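Local coordinates for histidine-rich glycoprotein (Oryctolagus cuniculus, PDB 4CCV), which is a plasma adapter glycoprotein that binds heme, heparin, heparan sulfate, thrombospondin, plasminogen and divalent metal ions and is implicated in regulating angiogenesis, coagulation and fibrinolysis, at residues A33-D38 / F58-C63; R70-G75 / F103-H108; F5-D10 / V40-R45. All blocks are in the same frame, centred on the assembly; numbering follows the deposited sequence.

Contact 1. Residues A33-D38 / F58-C63. With NAG (2-acetamido-2-deoxy-beta-D-glucopyranose), chain B; GSH (glutathione), chain C.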
loop_
_atom_site.group_PDB
_atom_site.type_symbol
_atom_site.label_atom_id
_atom_site.label_comp_id
_atom_site.label_asym_id
_atom_site.label_seq_id
_atom_site.Cartn_x
_atom_site.Cartn_y
_atom_site.Cartn_z
ATOM N N ALA A 33 3.368 10.790 8.502
ATOM C CA ALA A 33 4.609 11.393 7.973
ATOM C C ALA A 33 5.848 10.477 8.083
ATOM O O ALA A 33 6.735 10.553 7.248
ATOM C CB ALA A 33 4.870 12.739 8.655
ATOM N N SER A 34 5.938 9.652 9.136
ATOM C CA SER A 34 7.122 8.830 9.352
ATOM C C SER A 34 7.041 7.450 8.673
ATOM O O SER A 34 7.916 6.605 8.870
ATOM C CB SER A 34 7.324 8.590 10.863
ATOM O OG SER A 34 6.332 7.657 11.307
ATOM N N PHE A 35 5.990 7.167 7.914
ATOM C CA PHE A 35 5.723 5.793 7.504
ATOM C C PHE A 35 6.614 5.348 6.307
ATOM O O PHE A 35 7.004 6.167 5.476
ATOM C CB PHE A 35 4.229 5.597 7.178
ATOM C CG PHE A 35 3.349 5.282 8.366
ATOM C CD1 PHE A 35 3.208 6.159 9.425
ATOM C CD2 PHE A 35 2.618 4.113 8.391
ATOM C CE1 PHE A 35 2.386 5.869 10.509
ATOM C CE2 PHE A 35 1.760 3.815 9.444
ATOM C CZ PHE A 35 1.655 4.682 10.519
ATOM N N ARG A 36 6.946 4.058 6.263
ATOM C CA ARG A 36 7.697 3.459 5.137
ATOM C C ARG A 36 7.116 2.107 4.772
ATOM O O ARG A 36 6.488 1.475 5.589
ATOM C CB ARG A 36 9.144 3.293 5.513
ATOM C CG ARG A 36 9.771 4.604 5.901
ATOM C CD ARG A 36 11.232 4.329 6.171
ATOM N NE ARG A 36 12.008 5.520 6.485
ATOM C CZ ARG A 36 13.299 5.491 6.815
ATOM N NH1 ARG A 36 13.957 4.328 6.884
ATOM N NH2 ARG A 36 13.935 6.630 7.076
ATOM N N VAL A 37 7.249 1.723 3.503
ATOM C CA VAL A 37 6.727 0.464 3.008
ATOM C C VAL A 37 7.563 -0.630 3.607
ATOM O O VAL A 37 8.824 -0.507 3.628
ATOM C CB VAL A 37 6.864 0.408 1.432
ATOM C CG1 VAL A 37 6.553 -0.993 0.921
ATOM C CG2 VAL A 37 5.896 1.447 0.889
ATOM N N ASP A 38 6.879 -1.675 4.088
ATOM C CA ASP A 38 7.541 -2.853 4.627
ATOM C C ASP A 38 7.702 -3.814 3.410
ATOM O O ASP A 38 8.806 -3.871 2.837
ATOM C CB ASP A 38 6.755 -3.451 5.800
ATOM C CG ASP A 38 7.561 -4.501 6.568
ATOM O OD1 ASP A 38 8.612 -4.957 6.032
ATOM O OD2 ASP A 38 7.141 -4.872 7.698
ATOM N N PHE A 58 0.135 -3.666 0.218
ATOM C CA PHE A 58 1.451 -3.525 0.839
ATOM C C PHE A 58 1.378 -3.262 2.329
ATOM O O PHE A 58 0.367 -2.726 2.817
ATOM C CB PHE A 58 2.368 -2.521 0.080
ATOM C CG PHE A 58 1.907 -1.116 0.049
ATOM C CD1 PHE A 58 1.026 -0.681 -0.931
ATOM C CD2 PHE A 58 2.385 -0.192 0.950
ATOM C CE1 PHE A 58 0.658 0.645 -1.005
ATOM C CE2 PHE A 58 1.991 1.130 0.908
ATOM C CZ PHE A 58 1.152 1.557 -0.113
ATOM N N SER A 59 2.412 -3.725 3.065
ATOM C CA SER A 59 2.511 -3.466 4.481
ATOM C C SER A 59 3.343 -2.223 4.661
ATOM O O SER A 59 4.175 -1.905 3.803
ATOM C CB SER A 59 3.131 -4.641 5.254
ATOM O OG SER A 59 4.205 -5.177 4.558
ATOM N N VAL A 60 3.072 -1.521 5.761
ATOM C CA VAL A 60 3.794 -0.330 6.167
ATOM C C VAL A 60 4.217 -0.381 7.644
ATOM O O VAL A 60 3.624 -1.110 8.408
ATOM C CB VAL A 60 2.966 0.944 5.880
ATOM C CG1 VAL A 60 2.758 1.087 4.359
ATOM C CG2 VAL A 60 1.615 0.981 6.641
ATOM N N ARG A 61 5.211 0.424 8.016
ATOM C CA ARG A 61 5.619 0.606 9.400
ATOM C C ARG A 61 5.616 2.080 9.766
ATOM O O ARG A 61 5.972 2.940 8.969
ATOM C CB ARG A 61 7.048 0.086 9.623
ATOM C CG ARG A 61 7.194 -1.413 9.494
ATOM C CD ARG A 61 6.277 -2.165 10.455
ATOM N NE ARG A 61 6.630 -3.591 10.512
ATOM C CZ ARG A 61 6.566 -4.360 11.609
ATOM N NH1 ARG A 61 6.173 -3.838 12.768
ATOM N NH2 ARG A 61 6.928 -5.648 11.548
ATOM N N ASN A 62 5.233 2.346 11.007
ATOM C CA ASN A 62 5.246 3.682 11.568
ATOM C C ASN A 62 6.605 3.919 12.180
ATOM O O ASN A 62 6.849 3.521 13.345
ATOM C CB ASN A 62 4.168 3.781 12.657
ATOM C CG ASN A 62 4.053 5.162 13.229
ATOM O OD1 ASN A 62 4.984 5.952 13.154
ATOM N ND2 ASN A 62 2.912 5.465 13.823
ATOM N N CYS A 63 7.510 4.532 11.422
ATOM C CA CYS A 63 8.903 4.590 11.893
ATOM C C CYS A 63 9.102 5.480 13.113
ATOM O O CYS A 63 10.147 5.373 13.788
ATOM C CB CYS A 63 9.873 4.995 10.791
ATOM S SG CYS A 63 9.798 3.789 9.428
HETATM C C1 NAG B . 2.682 6.761 14.398
HETATM C C2 NAG B . 1.232 7.171 14.451
HETATM C C3 NAG B . 1.199 8.554 15.073
HETATM C C4 NAG B . 1.902 8.654 16.401
HETATM C C5 NAG B . 3.322 8.113 16.345
HETATM C C6 NAG B . 3.923 7.930 17.768
HETATM C C7 NAG B . -0.511 6.687 12.746
HETATM C C8 NAG B . -1.089 6.967 11.360
HETATM N N2 NAG B . 0.592 7.314 13.144
HETATM O O3 NAG B . -0.130 8.908 15.222
HETATM O O4 NAG B . 2.025 10.026 16.647
HETATM O O5 NAG B . 3.341 6.863 15.660
HETATM O O6 NAG B . 2.990 7.119 18.495
HETATM O O7 NAG B . -1.064 5.834 13.412
HETATM N N1 GSH C . 10.840 -2.931 8.937
HETATM C CA1 GSH C . 11.690 -2.673 7.798
HETATM C C1 GSH C . 13.136 -2.806 8.263
HETATM O O11 GSH C . 13.471 -3.900 8.801
HETATM O O12 GSH C . 13.977 -1.897 8.157
HETATM C CB1 GSH C . 11.128 -1.375 7.234
HETATM C CG1 GSH C . 12.193 -0.450 6.670
HETATM C CD1 GSH C . 12.644 0.623 7.636
HETATM O OE1 GSH C . 13.228 1.528 7.120
HETATM N N2 GSH C . 12.425 0.663 8.978
HETATM C CA2 GSH C . 12.904 1.832 9.731
HETATM C C2 GSH C . 14.400 1.891 9.999
HETATM O O2 GSH C . 14.864 2.983 10.321
HETATM C CB2 GSH C . 12.132 1.937 11.032
HETATM S SG2 GSH C . 10.358 1.874 10.607
HETATM N N3 GSH C . 15.123 0.751 9.927
HETATM C CA3 GSH C . 16.520 0.591 10.369
HETATM C C3 GSH C . 17.459 1.670 9.872
HETATM O O31 GSH C . 17.572 1.832 8.634
HETATM O O32 GSH C . 18.081 2.366 10.717
#
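Phe35 and Asn62 face each other as a non-hydrogen-bonded pair of the antiparallel hairpin, and Asn62 CA lies over the centre of the Phe35 ring, 3.7 Å from its centroid, in a CH-pi contact, the amide plane turned 34° from the ring. Followed outward, Phe35 CB and CG pass Arg61 O, CD2 meets Val60 CG2 at the ring edge, and CZ rests on Asn62 CB. CE1 reaches the amide, 3.3 Å from Asn62 CG, where ND2 carries the N-linked N-acetylglucosamine; Asn62 thus covers a face of the ring while the sugar's N2 borders its edge. Arg36 and Arg61, the hydrogen-bonded pair, send their side chains to the other face. There Cys63 is S-glutathionylated, its SG joined to glutathione SG2 by a disulfide stretched in the model. The extended Arg36 chain runs past this sulfur, its CD 3.6 Å from Cys63 SG, and Arg36 NH1 donates to glutathione OE1 (2.9 Å). The Arg61 chain bends at CD (chi2 -57°) and runs alongside Asp38, and NE donates to Asp38 OD2 in a 3.1 Å salt bridge, from above the carboxylate plane. Within this second cystatin (N2) domain, Val37 packs against helix 15-27, Phe35 touches Val102 of strand 95-104, and strand 73-84 flanks strand 51-62.

Contact 2. Residues R70-G75 / F103-H108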
loop_
_atom_site.group_PDB
_atom_site.type_symbol
_atom_site.label_atom_id
_atom_site.label_comp_id
_atom_site.label_asym_id
_atom_site.label_seq_id
_atom_site.Cartn_x
_atom_site.Cartn_y
_atom_site.Cartn_z
ATOM N N ARG A 70 8.889 2.726 21.756
ATOM C CA ARG A 70 7.446 2.923 21.661
ATOM C C ARG A 70 6.713 1.620 21.385
ATOM O O ARG A 70 7.313 0.653 20.978
ATOM C CB ARG A 70 7.139 3.939 20.565
ATOM C CG ARG A 70 7.389 5.347 21.038
ATOM C CD ARG A 70 7.411 6.326 19.871
ATOM N NE ARG A 70 7.506 7.667 20.419
ATOM C CZ ARG A 70 8.106 8.712 19.853
ATOM N NH1 ARG A 70 8.710 8.591 18.691
ATOM N NH2 ARG A 70 8.166 9.878 20.520
ATOM N N HIS A 71 5.396 1.612 21.557
ATOM C CA HIS A 71 4.587 0.479 21.133
ATOM C C HIS A 71 4.738 0.296 19.594
ATOM O O HIS A 71 4.600 1.256 18.844
ATOM C CB HIS A 71 3.143 0.726 21.520
ATOM C CG HIS A 71 2.917 0.629 23.006
ATOM N ND1 HIS A 71 2.374 1.645 23.783
ATOM C CD2 HIS A 71 3.121 -0.401 23.838
ATOM C CE1 HIS A 71 2.273 1.239 25.036
ATOM N NE2 HIS A 71 2.705 -0.011 25.094
ATOM N N PRO A 72 4.998 -0.944 19.148
ATOM C CA PRO A 72 5.068 -1.249 17.721
ATOM C C PRO A 72 3.754 -0.946 16.968
ATOM O O PRO A 72 2.658 -0.960 17.570
ATOM C CB PRO A 72 5.410 -2.761 17.701
ATOM C CG PRO A 72 5.975 -3.076 19.011
ATOM C CD PRO A 72 5.407 -2.088 19.988
ATOM N N ALA A 73 3.872 -0.663 15.665
ATOM C CA ALA A 73 2.694 -0.466 14.818
ATOM C C ALA A 73 2.955 -1.028 13.432
ATOM O O ALA A 73 4.121 -1.384 13.084
ATOM C CB ALA A 73 2.205 0.980 14.828
ATOM N N PHE A 74 1.869 -1.371 12.761
ATOM C CA PHE A 74 1.944 -1.979 11.420
ATOM C C PHE A 74 0.719 -1.449 10.703
ATOM O O PHE A 74 -0.245 -1.035 11.346
ATOM C CB PHE A 74 1.978 -3.511 11.582
ATOM C CG PHE A 74 1.798 -4.288 10.320
ATOM C CD1 PHE A 74 0.493 -4.557 9.802
ATOM C CD2 PHE A 74 2.914 -4.797 9.635
ATOM C CE1 PHE A 74 0.337 -5.286 8.627
ATOM C CE2 PHE A 74 2.748 -5.543 8.472
ATOM C CZ PHE A 74 1.460 -5.789 7.980
ATOM N N GLY A 75 0.763 -1.378 9.381
ATOM C CA GLY A 75 -0.436 -1.041 8.626
ATOM C C GLY A 75 -0.529 -1.824 7.350
ATOM O O GLY A 75 0.461 -2.356 6.868
ATOM N N PHE A 103 -2.531 -0.810 12.694
ATOM C CA PHE A 103 -2.742 -1.815 13.729
ATOM C C PHE A 103 -1.687 -1.473 14.794
ATOM O O PHE A 103 -0.493 -1.720 14.573
ATOM C CB PHE A 103 -2.488 -3.226 13.170
ATOM C CG PHE A 103 -2.804 -4.356 14.145
ATOM C CD1 PHE A 103 -4.095 -4.502 14.700
ATOM C CD2 PHE A 103 -1.862 -5.311 14.450
ATOM C CE1 PHE A 103 -4.392 -5.560 15.557
ATOM C CE2 PHE A 103 -2.160 -6.352 15.334
ATOM C CZ PHE A 103 -3.416 -6.469 15.877
ATOM N N ASN A 104 -2.115 -0.883 15.908
ATOM C CA ASN A 104 -1.218 -0.461 17.012
ATOM C C ASN A 104 -1.212 -1.519 18.148
ATOM O O ASN A 104 -2.248 -1.983 18.608
ATOM C CB ASN A 104 -1.609 0.909 17.601
ATOM C CG ASN A 104 -1.432 2.039 16.614
ATOM O OD1 ASN A 104 -0.399 2.184 15.975
ATOM N ND2 ASN A 104 -2.477 2.855 16.481
ATOM N N PHE A 105 -0.022 -1.942 18.516
ATOM C CA PHE A 105 0.198 -2.943 19.540
ATOM C C PHE A 105 -0.644 -2.718 20.807
ATOM O O PHE A 105 -1.226 -3.646 21.333
ATOM C CB PHE A 105 1.698 -2.933 19.882
ATOM C CG PHE A 105 2.118 -4.029 20.800
ATOM C CD1 PHE A 105 2.488 -5.252 20.300
ATOM C CD2 PHE A 105 2.184 -3.810 22.170
ATOM C CE1 PHE A 105 2.879 -6.265 21.151
ATOM C CE2 PHE A 105 2.612 -4.835 23.036
ATOM C CZ PHE A 105 2.916 -6.059 22.505
ATOM N N GLU A 106 -0.700 -1.473 21.255
ATOM C CA GLU A 106 -1.358 -1.110 22.518
ATOM C C GLU A 106 -2.901 -0.951 22.448
ATOM O O GLU A 106 -3.504 -0.757 23.463
ATOM C CB GLU A 106 -0.717 0.168 23.109
ATOM C CG GLU A 106 -1.119 1.540 22.527
ATOM C CD GLU A 106 -0.538 1.917 21.148
ATOM O OE1 GLU A 106 0.094 1.100 20.399
ATOM O OE2 GLU A 106 -0.730 3.094 20.776
ATOM N N GLU A 107 -3.518 -1.040 21.269
ATOM C CA GLU A 107 -4.948 -0.817 21.158
ATOM C C GLU A 107 -5.792 -2.080 21.004
ATOM O O GLU A 107 -7.000 -1.993 20.729
ATOM C CB GLU A 107 -5.217 0.103 19.978
ATOM C CG GLU A 107 -4.667 1.495 20.188
ATOM C CD GLU A 107 -4.932 2.424 19.001
ATOM O OE1 GLU A 107 -5.137 1.953 17.857
ATOM O OE2 GLU A 107 -4.928 3.646 19.227
ATOM N N HIS A 108 -5.191 -3.243 21.200
ATOM C CA HIS A 108 -5.866 -4.505 20.886
ATOM C C HIS A 108 -5.538 -5.523 21.950
ATOM O O HIS A 108 -4.373 -5.776 22.250
ATOM C CB HIS A 108 -5.449 -5.008 19.491
ATOM C CG HIS A 108 -5.912 -4.118 18.380
ATOM N ND1 HIS A 108 -5.109 -3.143 17.823
ATOM C CD2 HIS A 108 -7.118 -4.011 17.767
ATOM C CE1 HIS A 108 -5.791 -2.488 16.891
ATOM N NE2 HIS A 108 -7.014 -2.995 16.840
#
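Phe74 and Phe103 form the hydrogen-bonded pair of this antiparallel ladder: Phe103 N donates to Phe74 O at 2.7 Å and Phe74 N returns a bond to Phe103 O. A third bond, from Phe105 N to Pro72 O (3.0 Å, 165° at the hydrogen), carries the pairing past the strand ends. On the strand 103-104 side the turn is fastened by Asn104. Its O accepts from Glu107 N and from His108 ND1, which arrive from opposite faces of the carbonyl plane, while its ND2 donates to Glu107 OE1 from above the carboxylate plane.

Farther out, Glu106 CB sits over the centre of the His71 ring, 3.6 Å from the centroid, as a CH-pi contact. Glu106 CG is wedged between its own backbone N and carbonyl carbon (chi1 79°), and the chain then bends at chi2. The carboxylate comes back beside His71, with OE1 3.3 Å from His71 CB and the carboxylate plane 15° from that of the ring; Glu106 OE2 is held in a salt bridge by Arg65. Pro72 and Phe105 lie side by side, CD to CB 3.8 Å, and Ala73 CB abuts Asn104 OD1 at 3.1 Å. The contact closes the open end of the hairpin made by strands 73-84 and 95-104, the latter at the sheet margin, while Phe74 leans across to Ser59 and Arg61 of strand 51-62.

Contact 3. Residues F5-D10 / V40-R45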
loop_
_atom_site.group_PDB
_atom_site.type_symbol
_atom_site.label_atom_id
_atom_site.label_comp_id
_atom_site.label_asym_id
_atom_site.label_seq_id
_atom_site.Cartn_x
_atom_site.Cartn_y
_atom_site.Cartn_z
ATOM N N PHE A 5 -9.698 -10.783 -14.130
ATOM C CA PHE A 5 -9.182 -10.591 -12.785
ATOM C C PHE A 5 -8.093 -11.662 -12.603
ATOM O O PHE A 5 -8.312 -12.859 -12.845
ATOM C CB PHE A 5 -10.328 -10.737 -11.790
ATOM C CG PHE A 5 -9.931 -10.822 -10.361
ATOM C CD1 PHE A 5 -9.475 -12.031 -9.814
ATOM C CD2 PHE A 5 -10.029 -9.742 -9.537
ATOM C CE1 PHE A 5 -9.144 -12.145 -8.473
ATOM C CE2 PHE A 5 -9.719 -9.851 -8.177
ATOM C CZ PHE A 5 -9.264 -11.046 -7.646
ATOM N N ASP A 6 -6.890 -11.232 -12.275
ATOM C CA ASP A 6 -5.807 -12.205 -11.962
ATOM C C ASP A 6 -4.726 -11.590 -11.131
ATOM O O ASP A 6 -4.883 -10.458 -10.685
ATOM C CB ASP A 6 -5.277 -12.845 -13.219
ATOM C CG ASP A 6 -4.444 -11.883 -14.109
ATOM O OD1 ASP A 6 -4.411 -10.650 -13.946
ATOM O OD2 ASP A 6 -3.811 -12.416 -15.029
ATOM N N PHE A 7 -3.672 -12.353 -10.836
ATOM C CA PHE A 7 -2.623 -11.910 -9.886
ATOM C C PHE A 7 -1.280 -11.888 -10.558
ATOM O O PHE A 7 -1.006 -12.717 -11.424
ATOM C CB PHE A 7 -2.565 -12.861 -8.696
ATOM C CG PHE A 7 -3.843 -12.861 -7.911
ATOM C CD1 PHE A 7 -4.154 -11.805 -7.052
ATOM C CD2 PHE A 7 -4.776 -13.864 -8.081
ATOM C CE1 PHE A 7 -5.369 -11.798 -6.339
ATOM C CE2 PHE A 7 -5.962 -13.878 -7.378
ATOM C CZ PHE A 7 -6.276 -12.815 -6.519
ATOM N N ILE A 8 -0.442 -10.946 -10.163
ATOM C CA ILE A 8 0.917 -10.886 -10.675
ATOM C C ILE A 8 1.828 -11.553 -9.622
ATOM O O ILE A 8 1.880 -11.092 -8.507
ATOM C CB ILE A 8 1.328 -9.421 -10.883
ATOM C CG1 ILE A 8 0.254 -8.675 -11.651
ATOM C CG2 ILE A 8 2.706 -9.327 -11.579
ATOM C CD1 ILE A 8 -0.014 -9.245 -13.019
ATOM N N GLU A 9 2.508 -12.622 -9.984
ATOM C CA GLU A 9 3.374 -13.382 -9.075
ATOM C C GLU A 9 4.638 -12.599 -8.694
ATOM O O GLU A 9 4.993 -12.593 -7.550
ATOM C CB GLU A 9 3.796 -14.743 -9.686
ATOM C CG GLU A 9 2.664 -15.686 -10.107
ATOM C CD GLU A 9 1.572 -15.856 -9.058
ATOM O OE1 GLU A 9 1.896 -16.167 -7.884
ATOM O OE2 GLU A 9 0.385 -15.676 -9.417
ATOM N N ASP A 10 5.285 -11.935 -9.648
ATOM C CA ASP A 10 6.468 -11.123 -9.346
ATOM C C ASP A 10 6.112 -9.689 -8.967
ATOM O O ASP A 10 5.923 -8.850 -9.817
ATOM C CB ASP A 10 7.429 -11.130 -10.530
ATOM C CG ASP A 10 8.713 -10.366 -10.246
ATOM O OD1 ASP A 10 9.062 -10.139 -9.044
ATOM O OD2 ASP A 10 9.367 -10.008 -11.255
ATOM N N VAL A 40 5.716 -5.482 -0.311
ATOM C CA VAL A 40 4.597 -5.626 -1.230
ATOM C C VAL A 40 4.044 -7.016 -1.022
ATOM O O VAL A 40 4.805 -7.978 -1.133
ATOM C CB VAL A 40 5.042 -5.400 -2.701
ATOM C CG1 VAL A 40 3.864 -5.565 -3.644
ATOM C CG2 VAL A 40 5.555 -3.993 -2.867
ATOM N N GLU A 41 2.763 -7.137 -0.661
ATOM C CA GLU A 41 2.175 -8.414 -0.255
ATOM C C GLU A 41 1.443 -9.177 -1.361
ATOM O O GLU A 41 1.467 -10.406 -1.380
ATOM C CB GLU A 41 1.180 -8.164 0.908
ATOM C CG GLU A 41 1.773 -7.321 2.040
ATOM C CD GLU A 41 2.430 -8.132 3.132
ATOM O OE1 GLU A 41 2.104 -9.322 3.185
ATOM O OE2 GLU A 41 3.209 -7.589 3.970
ATOM N N ARG A 42 0.856 -8.453 -2.302
ATOM C CA ARG A 42 -0.009 -9.013 -3.329
ATOM C C ARG A 42 -0.285 -7.956 -4.391
ATOM O O ARG A 42 -0.426 -6.768 -4.089
ATOM C CB ARG A 42 -1.328 -9.493 -2.658
ATOM C CG ARG A 42 -2.289 -10.109 -3.653
ATOM C CD ARG A 42 -3.493 -10.736 -2.997
ATOM N NE ARG A 42 -4.293 -9.734 -2.315
ATOM C CZ ARG A 42 -5.473 -9.955 -1.774
ATOM N NH1 ARG A 42 -6.031 -11.157 -1.792
ATOM N NH2 ARG A 42 -6.087 -8.931 -1.202
ATOM N N VAL A 43 -0.372 -8.364 -5.648
ATOM C CA VAL A 43 -0.749 -7.457 -6.717
ATOM C C VAL A 43 -1.788 -8.162 -7.579
ATOM O O VAL A 43 -1.574 -9.290 -8.077
ATOM C CB VAL A 43 0.423 -7.081 -7.613
ATOM C CG1 VAL A 43 -0.006 -6.222 -8.815
ATOM C CG2 VAL A 43 1.564 -6.424 -6.815
ATOM N N THR A 44 -2.923 -7.503 -7.698
ATOM C CA THR A 44 -4.071 -7.988 -8.472
ATOM C C THR A 44 -4.238 -7.100 -9.695
ATOM O O THR A 44 -4.033 -5.897 -9.594
ATOM C CB THR A 44 -5.357 -7.807 -7.643
ATOM O OG1 THR A 44 -5.214 -8.524 -6.441
ATOM C CG2 THR A 44 -6.562 -8.352 -8.378
ATOM N N ARG A 45 -4.462 -7.703 -10.853
ATOM C CA ARG A 45 -4.615 -6.960 -12.116
ATOM C C ARG A 45 -6.065 -7.145 -12.542
ATOM O O ARG A 45 -6.602 -8.251 -12.551
ATOM C CB ARG A 45 -3.696 -7.462 -13.202
ATOM C CG ARG A 45 -3.893 -6.781 -14.581
ATOM C CD ARG A 45 -2.774 -7.206 -15.509
ATOM N NE ARG A 45 -2.930 -8.628 -15.739
ATOM C CZ ARG A 45 -2.165 -9.369 -16.518
ATOM N NH1 ARG A 45 -1.136 -8.828 -17.179
ATOM N NH2 ARG A 45 -2.437 -10.663 -16.655
HETATM O O HOH W 1 0.570 -11.088 -6.134
#
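Asp6 and Arg45 pair as antiparallel neighbours through two backbone hydrogen bonds, Phe7 and Thr44 follow as a non-hydrogen-bonded pair, and Ile8 N continues the ladder to Val43 O, with strands 5-7 and 40-45 at 151°. Beyond that bond a water takes over the bridging: it donates to Ile8 O (2.7 Å) and accepts from Val43 N.

The main side-chain link is a bidentate salt bridge on the face shared by Asp6 and Arg45. Arg45 grips the carboxylate side-on, NE to Asp6 OD1 at 3.1 Å and NH2 to Asp6 OD2 at 2.8 Å, each oxygen using its syn lone pair. The two planes are nearly coplanar, 15° apart, and the two bonds together limit rotation of both groups. The arginine CG stands anti to the backbone N, and a bend at chi3 (66°) turns NE toward the aspartate. Ile8 CD1 lies over one guanidinium face, offset toward the rim and 4.0 Å from Arg45 NE, so one face of the guanidinium is bordered by an aliphatic group. Ile8 CG1 also packs on Val43 CG1 at 3.8 Å.

On the face of Phe7 and Thr44, the two side chains run side by side, with Phe7 CE1 3.3 Å from Thr44 OG1. The threonine's other branch, CG2, meets Phe5 CE2 at 3.5 Å. Arg42 CD approaches Phe7 CE1 more loosely, while the guanidinium beyond it is committed to a salt bridge with Asp57.

This contact adds the N-terminal strand 4-7 to the edge of the cystatin sheet. On its other side strand 35-47 pairs with strand 51-62, where Glu41 and Arg42 both oppose Asp57 in a classic beta bulge; Phe14, in the loop leading into helix 15-27, packs on Ile8 and Val43.

From the N terminus, strand 4-7 comes first, and contact 3 closes the loop that runs through helix 15-27 and back along strand 35-47. Contact 1 opens at the start of that same strand, before the second half of contact 3, and closes at the end of strand 51-62; the two therefore cross along the chain, and Ser59 OG meets Glu41 OE2 between them. Contact 2 follows in series, closing the hairpin of strands 73-84 and 95-104. Contacts 3 and 1 tie strands 4-7, 35-47 and 51-62 in turn, and bonds between contacts 1 and 2, Val60 N with Gly75 O and Arg61 NH1 with Ala73 O, join the two halves of the sheet.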